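Local coordinates for protein putative dihydrodipicolinate synthase (Thermus thermophilus, PDB 2PCQ) that belongs to the dihydrodipicolinate synthetase family of TIM-barrel proteins and binds a potassium ion, at residues M119-Y124 / P146-I151; L123-Q128 / D153-L158. All coordinates share one frame; numbering follows the deposited sequence.

Contact 1: residues M119-Y124 / P146-I151; sequences MPLFLY and PNVLGI. With K (potassium ion), chain B.
The Phe122 ring meets Leu149 over one face and the main chain of Ile151 at its edge. Leu149 CB makes a CH-pi contact, 4.0 Å from the ring centroid and 16° off the ring normal, displaced toward the rim near CZ. Farther along, Leu149 CD1 lies 3.9 Å from Phe122 CE2 and also reaches Pro120 CB. At the edge, in the ring plane, Ile151 N is 3.6 Å from Phe122 CD1, while Gly150 offers the ring bare backbone. With CG anti to the carbonyl carbon (chi1 -79°), the ring lies across Leu149 and the Gly150 backbone. On the opposite side of the sheet, Val148 divides its methyls between two leucines: CG2 packs alongside Leu121 CD2, and CG1 lies 4.0 Å from Leu123 CG. Leu123 CB also rests 3.7 Å from Ile151 CG1. The strands run parallel, their short axes 33° apart. Leu121 N donates to Asn147 O at 2.8 Å and Leu123 N to Gly150 O at 2.9 Å; between them, Leu149 N gives Leu121 O a weak, bent bond. From the Leu121-Val148 pair to the Leu123-Ile151 pair one strand advances two residues and the other three, a beta bulge with Leu149 in a helical backbone conformation. Val148 O turns from the sheet to bind the potassium ion at 3.0 Å, with two waters and the carbonyl oxygens of Ala143, His145 and Glu170 completing the site. The pair forms neighbouring staves of the TIM barrel. Leu121 and Leu123 lean outward on helix 107-118, through Leu115, Ala116 and Tyr112, whereas Phe122 packs inside beside Leu93 of strand 91-94, whose backbone pairs with the far edge of strand 121-125.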
loop_
_atom_site.group_PDB
_atom_site.type_symbol
_atom_site.label_atom_id
_atom_site.label_comp_id
_atom_site.label_asym_id
_atom_site.label_seq_id
_atom_site.Cartn_x
_atom_site.Cartn_y
_atom_site.Cartn_z
HETATM N N MSE A 119 25.460 16.180 17.970
HETATM C CA MSE A 119 26.007 14.858 18.216
HETATM C C MSE A 119 26.051 14.020 16.963
HETATM O O MSE A 119 25.235 14.174 16.066
HETATM C CB MSE A 119 25.149 14.125 19.250
HETATM C CG MSE A 119 25.911 13.457 20.363
HETATM SE SE MSE A 119 24.636 12.476 21.403
HETATM C CE MSE A 119 25.538 10.751 21.304
ATOM N N PRO A 120 27.023 13.095 16.894
ATOM C CA PRO A 120 27.154 12.216 15.727
ATOM C C PRO A 120 25.948 11.302 15.718
ATOM O O PRO A 120 25.431 10.940 16.780
ATOM C CB PRO A 120 28.457 11.447 16.009
ATOM C CG PRO A 120 29.217 12.401 16.915
ATOM C CD PRO A 120 28.153 12.924 17.818
ATOM N N LEU A 121 25.472 10.959 14.532
ATOM C CA LEU A 121 24.336 10.074 14.433
ATOM C C LEU A 121 24.255 9.254 13.163
ATOM O O LEU A 121 24.896 9.563 12.153
ATOM C CB LEU A 121 23.006 10.847 14.622
ATOM C CG LEU A 121 22.251 11.722 13.595
ATOM C CD1 LEU A 121 22.530 13.183 13.860
ATOM C CD2 LEU A 121 22.586 11.351 12.167
ATOM N N PHE A 122 23.460 8.192 13.240
ATOM C CA PHE A 122 23.206 7.311 12.109
ATOM C C PHE A 122 21.735 7.547 11.792
ATOM O O PHE A 122 20.930 7.747 12.701
ATOM C CB PHE A 122 23.389 5.845 12.510
ATOM C CG PHE A 122 24.822 5.397 12.560
ATOM C CD1 PHE A 122 25.429 4.852 11.435
ATOM C CD2 PHE A 122 25.561 5.507 13.736
ATOM C CE1 PHE A 122 26.750 4.416 11.475
ATOM C CE2 PHE A 122 26.881 5.077 13.789
ATOM C CZ PHE A 122 27.478 4.528 12.655
ATOM N N LEU A 123 21.388 7.547 10.511
ATOM C CA LEU A 123 19.997 7.711 10.126
ATOM C C LEU A 123 19.367 6.357 10.457
ATOM O O LEU A 123 20.026 5.320 10.338
ATOM C CB LEU A 123 19.887 8.014 8.627
ATOM C CG LEU A 123 20.666 9.247 8.148
ATOM C CD1 LEU A 123 20.384 9.491 6.674
ATOM C CD2 LEU A 123 20.265 10.467 8.976
ATOM N N TYR A 124 18.110 6.364 10.889
ATOM C CA TYR A 124 17.435 5.126 11.260
ATOM C C TYR A 124 16.204 4.902 10.396
ATOM O O TYR A 124 15.176 5.551 10.583
ATOM C CB TYR A 124 17.031 5.181 12.738
ATOM C CG TYR A 124 16.836 3.830 13.405
ATOM C CD1 TYR A 124 16.777 3.730 14.793
ATOM C CD2 TYR A 124 16.752 2.652 12.657
ATOM C CE1 TYR A 124 16.651 2.497 15.427
ATOM C CE2 TYR A 124 16.624 1.409 13.282
ATOM C CZ TYR A 124 16.579 1.341 14.670
ATOM O OH TYR A 124 16.497 0.123 15.310
ATOM N N PRO A 146 29.500 15.826 8.165
ATOM C CA PRO A 146 30.489 15.129 8.992
ATOM C C PRO A 146 29.933 14.300 10.154
ATOM O O PRO A 146 30.472 13.237 10.469
ATOM C CB PRO A 146 31.389 16.263 9.480
ATOM C CG PRO A 146 31.330 17.238 8.350
ATOM C CD PRO A 146 29.857 17.248 8.018
ATOM N N ASN A 147 28.868 14.780 10.793
ATOM C CA ASN A 147 28.282 14.063 11.925
ATOM C C ASN A 147 27.192 13.050 11.588
ATOM O O ASN A 147 26.601 12.451 12.484
ATOM C CB ASN A 147 27.757 15.049 12.971
ATOM C CG ASN A 147 28.717 15.224 14.138
ATOM O OD1 ASN A 147 28.418 15.917 15.111
ATOM N ND2 ASN A 147 29.878 14.590 14.044
ATOM N N VAL A 148 26.902 12.875 10.304
ATOM C CA VAL A 148 25.920 11.879 9.889
ATOM C C VAL A 148 26.804 10.712 9.460
ATOM O O VAL A 148 27.152 10.585 8.294
ATOM C CB VAL A 148 25.071 12.373 8.700
ATOM C CG1 VAL A 148 24.169 11.252 8.199
ATOM C CG2 VAL A 148 24.225 13.570 9.129
ATOM N N LEU A 149 27.171 9.870 10.418
ATOM C CA LEU A 149 28.074 8.744 10.174
ATOM C C LEU A 149 27.635 7.705 9.155
ATOM O O LEU A 149 28.465 7.121 8.454
ATOM C CB LEU A 149 28.383 8.046 11.496
ATOM C CG LEU A 149 28.826 8.980 12.624
ATOM C CD1 LEU A 149 29.275 8.143 13.812
ATOM C CD2 LEU A 149 29.960 9.885 12.147
ATOM N N GLY A 150 26.336 7.464 9.079
ATOM C CA GLY A 150 25.843 6.474 8.145
ATOM C C GLY A 150 24.376 6.207 8.377
ATOM O O GLY A 150 23.630 7.104 8.771
ATOM N N ILE A 151 23.956 4.969 8.156
ATOM C CA ILE A 151 22.558 4.633 8.327
ATOM C C ILE A 151 22.320 3.182 8.713
ATOM O O ILE A 151 23.052 2.288 8.293
ATOM C CB ILE A 151 21.785 4.909 7.018
ATOM C CG1 ILE A 151 20.286 4.672 7.213
ATOM C CG2 ILE A 151 22.305 3.991 5.913
ATOM C CD1 ILE A 151 19.443 5.118 6.020
HETATM K K K B . 29.330 11.595 6.521
HETATM O O HOH W 1 31.408 10.676 8.656
HETATM O O HOH W 2 31.293 13.772 5.424
#

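Contact 2: residues L123-Q128 / D153-L158; sequences LYHVPQ and DSSGDL
His125 and Asp153 lie side by side where two parallel strands of the TIM barrel end, and an Asx turn of Asp153 follows directly. With CG anti to the backbone N (chi1 -177°), the His125 ring runs from CB alongside the Asp153 side chain, pointing the same way. Its CD2 comes 3.5 Å from Asp153 OD1, which lies at the ring edge, with ring and carboxylate planes 84° apart; NE2 is 3.8 Å from Ser155 CB. One ring face lies under Pro127, whose CD stands above the ring centre, and Ser155 CB also touches Pro127 CG at 3.9 Å. Asp153 OD1 is gripped twice, by Ser155 OG at 2.6 Å from the syn side and by Ser155 N at 3.0 Å. Ser155 OG in turn accepts from Asp157 N, an ST turn that carries the chain to the N-cap of helix 158-167. The other carboxylate oxygen, OD2, is bound to Arg160 and Tyr164 of that helix, so both oxygens are held. Between the main chains, Ser154 N donates to His125 O at 2.8 Å. The Ser154 side chain fits against Val126 CG2 and the edge of the Tyr124 ring, while Tyr124 OH bonds to Lys152 and Ser40. Tyr99 of a neighbouring subunit packs on Val126. Gln128, bent at chi2, ties the start of helix 127-130 to the loop after strand 148-153: its NE2 donates almost straight to Ser154 O at 2.7 Å, approaching from above the carbonyl plane.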
loop_
_atom_site.group_PDB
_atom_site.type_symbol
_atom_site.label_atom_id
_atom_site.label_comp_id
_atom_site.label_asym_id
_atom_site.label_seq_id
_atom_site.Cartn_x
_atom_site.Cartn_y
_atom_site.Cartn_z
ATOM N N LEU A 123 21.388 7.547 10.511
ATOM C CA LEU A 123 19.997 7.711 10.126
ATOM C C LEU A 123 19.367 6.357 10.457
ATOM O O LEU A 123 20.026 5.320 10.338
ATOM C CB LEU A 123 19.887 8.014 8.627
ATOM C CG LEU A 123 20.666 9.247 8.148
ATOM C CD1 LEU A 123 20.384 9.491 6.674
ATOM C CD2 LEU A 123 20.265 10.467 8.976
ATOM N N TYR A 124 18.110 6.364 10.889
ATOM C CA TYR A 124 17.435 5.126 11.260
ATOM C C TYR A 124 16.204 4.902 10.396
ATOM O O TYR A 124 15.176 5.551 10.583
ATOM C CB TYR A 124 17.031 5.181 12.738
ATOM C CG TYR A 124 16.836 3.830 13.405
ATOM C CD1 TYR A 124 16.777 3.730 14.793
ATOM C CD2 TYR A 124 16.752 2.652 12.657
ATOM C CE1 TYR A 124 16.651 2.497 15.427
ATOM C CE2 TYR A 124 16.624 1.409 13.282
ATOM C CZ TYR A 124 16.579 1.341 14.670
ATOM O OH TYR A 124 16.497 0.123 15.310
ATOM N N HIS A 125 16.317 3.982 9.445
ATOM C CA HIS A 125 15.210 3.664 8.552
ATOM C C HIS A 125 14.624 2.303 8.926
ATOM O O HIS A 125 15.184 1.259 8.586
ATOM C CB HIS A 125 15.697 3.640 7.101
ATOM C CG HIS A 125 14.612 3.381 6.100
ATOM N ND1 HIS A 125 13.456 4.132 6.040
ATOM C CD2 HIS A 125 14.514 2.466 5.107
ATOM C CE1 HIS A 125 12.695 3.691 5.055
ATOM N NE2 HIS A 125 13.314 2.681 4.471
ATOM N N VAL A 126 13.501 2.320 9.633
ATOM C CA VAL A 126 12.838 1.090 10.052
ATOM C C VAL A 126 11.329 1.289 9.843
ATOM O O VAL A 126 10.546 1.307 10.791
ATOM C CB VAL A 126 13.212 0.754 11.546
ATOM C CG1 VAL A 126 12.890 1.934 12.458
ATOM C CG2 VAL A 126 12.503 -0.516 12.009
ATOM N N PRO A 127 10.910 1.425 8.567
ATOM C CA PRO A 127 9.519 1.637 8.142
ATOM C C PRO A 127 8.475 0.651 8.653
ATOM O O PRO A 127 7.307 1.005 8.794
ATOM C CB PRO A 127 9.619 1.646 6.613
ATOM C CG PRO A 127 10.771 0.729 6.347
ATOM C CD PRO A 127 11.770 1.170 7.397
ATOM N N GLN A 128 8.884 -0.581 8.929
ATOM C CA GLN A 128 7.942 -1.572 9.429
ATOM C C GLN A 128 7.283 -1.063 10.708
ATOM O O GLN A 128 6.117 -1.351 10.972
ATOM C CB GLN A 128 8.655 -2.904 9.696
ATOM C CG GLN A 128 9.314 -3.502 8.456
ATOM C CD GLN A 128 10.806 -3.201 8.366
ATOM O OE1 GLN A 128 11.250 -2.072 8.614
ATOM N NE2 GLN A 128 11.587 -4.215 7.999
ATOM N N ASP A 153 19.629 0.527 8.163
ATOM C CA ASP A 153 18.470 0.298 7.318
ATOM C C ASP A 153 17.878 -1.072 7.643
ATOM O O ASP A 153 18.477 -2.107 7.340
ATOM C CB ASP A 153 18.892 0.358 5.848
ATOM C CG ASP A 153 17.713 0.470 4.904
ATOM O OD1 ASP A 153 16.725 -0.266 5.094
ATOM O OD2 ASP A 153 17.782 1.287 3.960
ATOM N N SER A 154 16.696 -1.074 8.253
ATOM C CA SER A 154 16.028 -2.317 8.629
ATOM C C SER A 154 14.937 -2.737 7.652
ATOM O O SER A 154 14.287 -3.762 7.856
ATOM C CB SER A 154 15.399 -2.172 10.020
ATOM O OG SER A 154 16.351 -1.746 10.977
ATOM N N SER A 155 14.744 -1.958 6.590
ATOM C CA SER A 155 13.687 -2.233 5.612
ATOM C C SER A 155 13.727 -3.579 4.898
ATOM O O SER A 155 12.682 -4.126 4.555
ATOM C CB SER A 155 13.650 -1.129 4.550
ATOM O OG SER A 155 14.777 -1.216 3.698
ATOM N N GLY A 156 14.920 -4.113 4.666
ATOM C CA GLY A 156 15.012 -5.374 3.954
ATOM C C GLY A 156 14.922 -5.115 2.457
ATOM O O GLY A 156 14.810 -6.041 1.660
ATOM N N ASP A 157 14.954 -3.843 2.073
ATOM C CA ASP A 157 14.902 -3.474 0.660
ATOM C C ASP A 157 16.350 -3.252 0.247
ATOM O O ASP A 157 16.891 -2.160 0.424
ATOM C CB ASP A 157 14.091 -2.185 0.472
ATOM C CG ASP A 157 14.051 -1.723 -0.977
ATOM O OD1 ASP A 157 14.812 -2.267 -1.805
ATOM O OD2 ASP A 157 13.264 -0.807 -1.290
ATOM N N LEU A 158 16.972 -4.286 -0.304
ATOM C CA LEU A 158 18.372 -4.198 -0.686
ATOM C C LEU A 158 18.681 -3.275 -1.857
ATOM O O LEU A 158 19.849 -3.063 -2.181
ATOM C CB LEU A 158 18.954 -5.600 -0.926
ATOM C CG LEU A 158 18.898 -6.554 0.283
ATOM C CD1 LEU A 158 20.072 -7.515 0.235
ATOM C CD2 LEU A 158 18.947 -5.785 1.583
#

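How the contacts relate
Both contacts join the same two neighbouring strands of the closed eight-stranded parallel barrel, 121-125 and 148-153. Contact 1 takes their first parts, contact 2 their ends and the turns that follow; their centres are about 15 Å apart. Leu123 and Tyr124 belong to both, and Ile151 CD1 of contact 1 packs 4.2 Å from His125 CB of contact 2. Along the chain the order is 119-128, then 146-151, then 153-158, with helices 127-130 and 136-142 in the crossover. The strand pair thus links the potassium site at its N-terminal end to the turn leading into helix 158-167 at its C-terminal end.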